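Matching sites in superoxide dismutase from Acidilobus saccharovorans, a protein that probably catalyses the dismutation of superoxide to oxygen and hydrogen peroxide at an iron site (PDB 4FFK (chain A, 1.76 Å), residues D29-I34 and L97-K102), and in its relative superoxide dismutase [Mn/Fe] from Aeropyrum pernix (PDB 3AK2 (chain B, 1.35 Å), residues N17-Y22 and P84-P89). Both blocks share one frame: the second was fitted to the first on N, CA, C and O of the twelve residues, RMSD 0.57 Å. Numbering follows each deposited sequence.

Structure 1 (4FFK); sequences DALEPI and LNMAPK.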
loop_
_atom_site.group_PDB
_atom_site.type_symbol
_atom_site.label_atom_id
_atom_site.label_comp_id
_atom_site.label_asym_id
_atom_site.label_seq_id
_atom_site.Cartn_x
_atom_site.Cartn_y
_atom_site.Cartn_z
ATOM N N ASP A 29 26.446 -21.733 6.993
ATOM C CA ASP A 29 26.626 -21.452 8.399
ATOM C C ASP A 29 27.610 -20.309 8.624
ATOM O O ASP A 29 28.026 -20.054 9.756
ATOM C CB ASP A 29 27.027 -22.723 9.157
ATOM C CG ASP A 29 28.193 -23.399 8.521
ATOM O OD1 ASP A 29 29.038 -22.666 7.965
ATOM O OD2 ASP A 29 28.261 -24.643 8.573
ATOM N N ALA A 30 27.927 -19.570 7.564
ATOM C CA ALA A 30 28.905 -18.513 7.646
ATOM C C ALA A 30 28.471 -17.390 8.592
ATOM O O ALA A 30 29.303 -16.681 9.129
ATOM C CB ALA A 30 29.190 -17.958 6.295
ATOM N N LEU A 31 27.153 -17.226 8.796
ATOM C CA LEU A 31 26.650 -16.134 9.597
ATOM C C LEU A 31 26.274 -16.511 11.001
ATOM O O LEU A 31 25.829 -15.660 11.746
ATOM C CB LEU A 31 25.437 -15.472 8.888
ATOM C CG LEU A 31 25.680 -15.134 7.433
ATOM C CD1 LEU A 31 24.363 -14.389 6.961
ATOM C CD2 LEU A 31 26.868 -14.224 7.177
ATOM N N GLU A 32 26.447 -17.788 11.365
ATOM C CA GLU A 32 26.250 -18.225 12.736
ATOM C C GLU A 32 27.167 -17.477 13.725
ATOM O O GLU A 32 28.261 -17.073 13.366
ATOM C CB GLU A 32 26.483 -19.728 12.854
ATOM C CG GLU A 32 25.686 -20.555 11.898
ATOM C CD GLU A 32 24.531 -21.212 12.556
ATOM O OE1 GLU A 32 24.092 -20.735 13.656
ATOM O OE2 GLU A 32 24.064 -22.209 11.965
ATOM N N PRO A 33 26.713 -17.281 14.966
ATOM C CA PRO A 33 25.436 -17.678 15.511
ATOM C C PRO A 33 24.336 -16.605 15.265
ATOM O O PRO A 33 23.254 -16.717 15.812
ATOM C CB PRO A 33 25.741 -17.766 17.009
ATOM C CG PRO A 33 26.717 -16.614 17.203
ATOM C CD PRO A 33 27.516 -16.513 15.950
ATOM N N ILE A 34 24.620 -15.589 14.444
ATOM C CA ILE A 34 23.663 -14.461 14.293
ATOM C C ILE A 34 22.478 -14.854 13.421
ATOM O O ILE A 34 21.339 -14.602 13.771
ATOM C CB ILE A 34 24.348 -13.207 13.768
ATOM C CG1 ILE A 34 25.377 -12.757 14.817
ATOM C CG2 ILE A 34 23.349 -12.080 13.577
ATOM C CD1 ILE A 34 26.308 -11.692 14.283
ATOM N N LEU A 97 24.636 -10.094 -0.033
ATOM C CA LEU A 97 25.927 -9.481 -0.406
ATOM C C LEU A 97 26.418 -8.559 0.693
ATOM O O LEU A 97 27.648 -8.381 0.921
ATOM C CB LEU A 97 25.813 -8.736 -1.732
ATOM C CG LEU A 97 25.646 -9.636 -2.969
ATOM C CD1 LEU A 97 25.288 -8.737 -4.163
ATOM C CD2 LEU A 97 26.973 -10.485 -3.263
ATOM N N ASN A 98 25.476 -7.994 1.416
ATOM C CA ASN A 98 25.777 -7.061 2.453
ATOM C C ASN A 98 26.281 -7.718 3.747
ATOM O O ASN A 98 26.574 -7.028 4.684
ATOM C CB ASN A 98 24.501 -6.320 2.859
ATOM C CG ASN A 98 24.045 -5.280 1.847
ATOM O OD1 ASN A 98 22.854 -4.937 1.825
ATOM N ND2 ASN A 98 24.973 -4.725 1.051
ATOM N N MET A 99 26.250 -9.031 3.808
ATOM C CA MET A 99 26.694 -9.753 4.966
ATOM C C MET A 99 27.979 -10.560 4.671
ATOM O O MET A 99 28.334 -10.853 3.502
ATOM C CB MET A 99 25.603 -10.639 5.487
ATOM C CG MET A 99 24.443 -9.774 6.035
ATOM S SD MET A 99 23.183 -10.751 6.746
ATOM C CE MET A 99 22.530 -11.721 5.342
ATOM N N ALA A 100 28.685 -10.860 5.741
ATOM C CA ALA A 100 29.947 -11.594 5.630
ATOM C C ALA A 100 30.090 -12.362 6.926
ATOM O O ALA A 100 29.635 -11.888 7.977
ATOM C CB ALA A 100 31.138 -10.630 5.411
ATOM N N PRO A 101 30.723 -13.549 6.858
ATOM C CA PRO A 101 30.961 -14.403 8.029
ATOM C C PRO A 101 31.193 -13.600 9.300
ATOM O O PRO A 101 31.861 -12.525 9.254
ATOM C CB PRO A 101 32.227 -15.147 7.637
ATOM C CG PRO A 101 32.033 -15.377 6.194
ATOM C CD PRO A 101 31.427 -14.076 5.677
ATOM N N LYS A 102 30.646 -14.110 10.410
ATOM C CA LYS A 102 30.653 -13.403 11.694
ATOM C C LYS A 102 32.048 -12.877 12.020
ATOM O O LYS A 102 32.204 -11.804 12.621
ATOM C CB LYS A 102 30.181 -14.328 12.827
ATOM C CG LYS A 102 29.469 -13.596 13.983
ATOM C CD LYS A 102 30.364 -13.077 15.113
ATOM C CE LYS A 102 29.784 -11.765 15.652
ATOM N NZ LYS A 102 30.156 -11.424 17.054
#
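Leu31 holds CG anti to its carbonyl carbon (chi1 -49°), which brings its methyls to Met99 and Ala100. Ile34 likewise has CG1 anti to its carbonyl carbon (chi1 -64°), carrying CD1 to Lys102. The loop before helix 37-66 meets the loop after helix 75-97, at the open end of the helical hairpin. Leu31 CD1 touches Met99 CE at 3.6 Å, and the two side chains cross at about a right angle. Leu31 CD2 lies 3.7 Å from Ala100 O. Ala30 CB meets Pro101 CG at 3.8 Å. Ile34 CD1 packs 3.7 Å from Lys102 CG, again crossing at about a right angle. The side chain of Met99 is about 9 Å from the bound iron (ligands His43, His92, Asp178, His182) and packs on Tyr26 and Trp199. Asn98 hydrogen-bonds through ND2 to Asp207 and Leu174, and through OD1 to Ala176.

Comparison
Both sites join the same two loops of the alpha-hairpin domain. The touching side chains Leu31(A) and Met99(A) keep their place in Leu19(B) and Met86(B). The main change is Lys102(A) against Pro89(B). Their CA atoms stand 1.4 Å apart after superposition and their carbonyl O atoms 2.2 Å apart, with psi -36° against 134°. The chain therefore leaves the contact along a different path. Lys102(A) from CG to NZ has no counterpart in Pro89(B), and its probable positive charge is absent there. Pro89(B) adds a contact from CD to Ala87(B) O at 4.0 Å; in the other structure Lys102(A) CB comes no closer than 5.5 Å to Ala100(A) O. Ile34(A) against Tyr22(B) is the exchange across from it. CG1 of Ile34(A) and CG of Tyr22(B) fall 0.2 Å apart, and both side chains keep their touch on the facing residue. CG2 and CD1 are particular to Ile34(A), the outer ring and OH to Tyr22(B). Tyr22(B) OH stands 2.0 Å apart from the place of Lys102(A) NZ. Away from the contact, Asp29(A) against Asn17(B) probably differs in charge with little movement, and CD1 and CD2 of Leu97(A) have no counterpart in Pro84(B).

Structure 2 (3AK2); sequences NALEPY and PNMAPP.
In Leu19, CG stands anti to the carbonyl carbon (chi1 -58°), which brings its methyls to Met86 and Ala87. Tyr22 also has CG anti to its carbonyl carbon (chi1 -55°), and this carries its ring to Pro89. Leu19 CD1 touches Met86 CE at 3.7 Å, the side chains crossing at about a right angle. Leu19 CD2 lies 3.5 Å from Ala87 O. Ala18 CB meets Pro88 CG at 3.9 Å. Pro89 CG sits in the plane of the Tyr22 ring, at its edge, 3.7 Å from Tyr22 CD1. These two side chains slide past each other in opposite directions. The side chain of Met86 is about 9 Å from the bound manganese (ligands His31, His79, Asp165, His169) and packs on Tyr14 and Trp186. Asn85 hydrogen-bonds through ND2 to Asp194 and Ile161, and through OD1 to Val163.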
loop_
_atom_site.group_PDB
_atom_site.type_symbol
_atom_site.label_atom_id
_atom_site.label_comp_id
_atom_site.label_asym_id
_atom_site.label_seq_id
_atom_site.Cartn_x
_atom_site.Cartn_y
_atom_site.Cartn_z
ATOM N N ASN B 17 26.155 -21.983 6.832
ATOM C CA ASN B 17 26.370 -21.825 8.275
ATOM C C ASN B 17 27.332 -20.691 8.647
ATOM O O ASN B 17 27.677 -20.522 9.818
ATOM C CB ASN B 17 26.816 -23.153 8.912
ATOM C CG ASN B 17 28.228 -23.561 8.516
ATOM O OD1 ASN B 17 28.880 -22.920 7.691
ATOM N ND2 ASN B 17 28.706 -24.645 9.116
ATOM N N ALA B 18 27.742 -19.907 7.655
ATOM C CA ALA B 18 28.804 -18.919 7.857
ATOM C C ALA B 18 28.392 -17.681 8.651
ATOM O O ALA B 18 29.254 -16.927 9.101
ATOM C CB ALA B 18 29.410 -18.514 6.527
ATOM N N LEU B 19 27.088 -17.474 8.825
ATOM C CA LEU B 19 26.601 -16.304 9.564
ATOM C C LEU B 19 26.181 -16.623 10.996
ATOM O O LEU B 19 25.638 -15.771 11.705
ATOM C CB LEU B 19 25.470 -15.604 8.801
ATOM C CG LEU B 19 25.793 -15.111 7.386
ATOM C CD1 LEU B 19 24.656 -14.245 6.870
ATOM C CD2 LEU B 19 27.115 -14.350 7.300
ATOM N N GLU B 20 26.445 -17.857 11.416
ATOM C CA GLU B 20 26.202 -18.266 12.794
ATOM C C GLU B 20 27.152 -17.526 13.735
ATOM O O GLU B 20 28.274 -17.198 13.345
ATOM C CB GLU B 20 26.333 -19.784 12.935
ATOM C CG GLU B 20 25.296 -20.524 12.099
ATOM C CD GLU B 20 25.102 -21.972 12.489
ATOM O OE1 GLU B 20 26.032 -22.578 13.070
ATOM O OE2 GLU B 20 24.007 -22.506 12.202
ATOM N N PRO B 21 26.705 -17.247 14.972
ATOM C CA PRO B 21 25.423 -17.639 15.563
ATOM C C PRO B 21 24.251 -16.699 15.253
ATOM O O PRO B 21 23.137 -16.950 15.699
ATOM C CB PRO B 21 25.728 -17.599 17.060
ATOM C CG PRO B 21 26.707 -16.493 17.193
ATOM C CD PRO B 21 27.536 -16.496 15.930
ATOM N N TYR B 22 24.507 -15.638 14.491
ATOM C CA TYR B 22 23.529 -14.562 14.298
ATOM C C TYR B 22 22.349 -14.931 13.405
ATOM O O TYR B 22 21.217 -14.538 13.682
ATOM C CB TYR B 22 24.237 -13.292 13.828
ATOM C CG TYR B 22 25.341 -12.918 14.786
ATOM C CD1 TYR B 22 26.683 -13.091 14.445
ATOM C CD2 TYR B 22 25.038 -12.451 16.063
ATOM C CE1 TYR B 22 27.698 -12.772 15.352
ATOM C CE2 TYR B 22 26.036 -12.134 16.971
ATOM C CZ TYR B 22 27.360 -12.293 16.610
ATOM O OH TYR B 22 28.340 -11.969 17.524
ATOM N N PRO B 84 25.412 -10.360 -0.291
ATOM C CA PRO B 84 26.733 -9.735 -0.132
ATOM C C PRO B 84 26.767 -8.557 0.845
ATOM O O PRO B 84 27.855 -8.145 1.266
ATOM C CB PRO B 84 27.083 -9.277 -1.549
ATOM C CG PRO B 84 25.766 -9.092 -2.228
ATOM C CD PRO B 84 24.864 -10.140 -1.642
ATOM N N ASN B 85 25.600 -8.021 1.207
ATOM C CA ASN B 85 25.493 -7.042 2.294
ATOM C C ASN B 85 25.892 -7.641 3.642
ATOM O O ASN B 85 26.041 -6.911 4.622
ATOM C CB ASN B 85 24.054 -6.533 2.440
ATOM C CG ASN B 85 23.729 -5.316 1.573
ATOM O OD1 ASN B 85 22.575 -4.891 1.549
ATOM N ND2 ASN B 85 24.719 -4.742 0.888
ATOM N N MET B 86 26.028 -8.966 3.698
ATOM C CA MET B 86 26.434 -9.653 4.922
ATOM C C MET B 86 27.742 -10.398 4.698
ATOM O O MET B 86 28.145 -10.636 3.561
ATOM C CB MET B 86 25.347 -10.620 5.399
ATOM C CG MET B 86 24.033 -9.932 5.733
ATOM S SD MET B 86 22.737 -11.021 6.353
ATOM C CE MET B 86 22.381 -12.022 4.902
ATOM N N ALA B 87 28.406 -10.745 5.797
ATOM C CA ALA B 87 29.652 -11.502 5.753
ATOM C C ALA B 87 29.829 -12.205 7.088
ATOM O O ALA B 87 29.275 -11.754 8.095
ATOM C CB ALA B 87 30.835 -10.572 5.473
ATOM N N PRO B 88 30.599 -13.313 7.110
ATOM C CA PRO B 88 30.852 -14.003 8.373
ATOM C C PRO B 88 31.403 -13.031 9.416
ATOM O O PRO B 88 32.191 -12.146 9.065
ATOM C CB PRO B 88 31.914 -15.043 7.997
ATOM C CG PRO B 88 31.691 -15.299 6.555
ATOM C CD PRO B 88 31.269 -13.979 5.977
ATOM N N PRO B 89 30.981 -13.180 10.688
ATOM C CA PRO B 89 31.431 -12.269 11.750
ATOM C C PRO B 89 32.952 -12.097 11.732
ATOM O O PRO B 89 33.685 -13.081 11.621
ATOM C CB PRO B 89 30.985 -12.970 13.034
ATOM C CG PRO B 89 29.863 -13.859 12.627
ATOM C CD PRO B 89 30.070 -14.226 11.192
#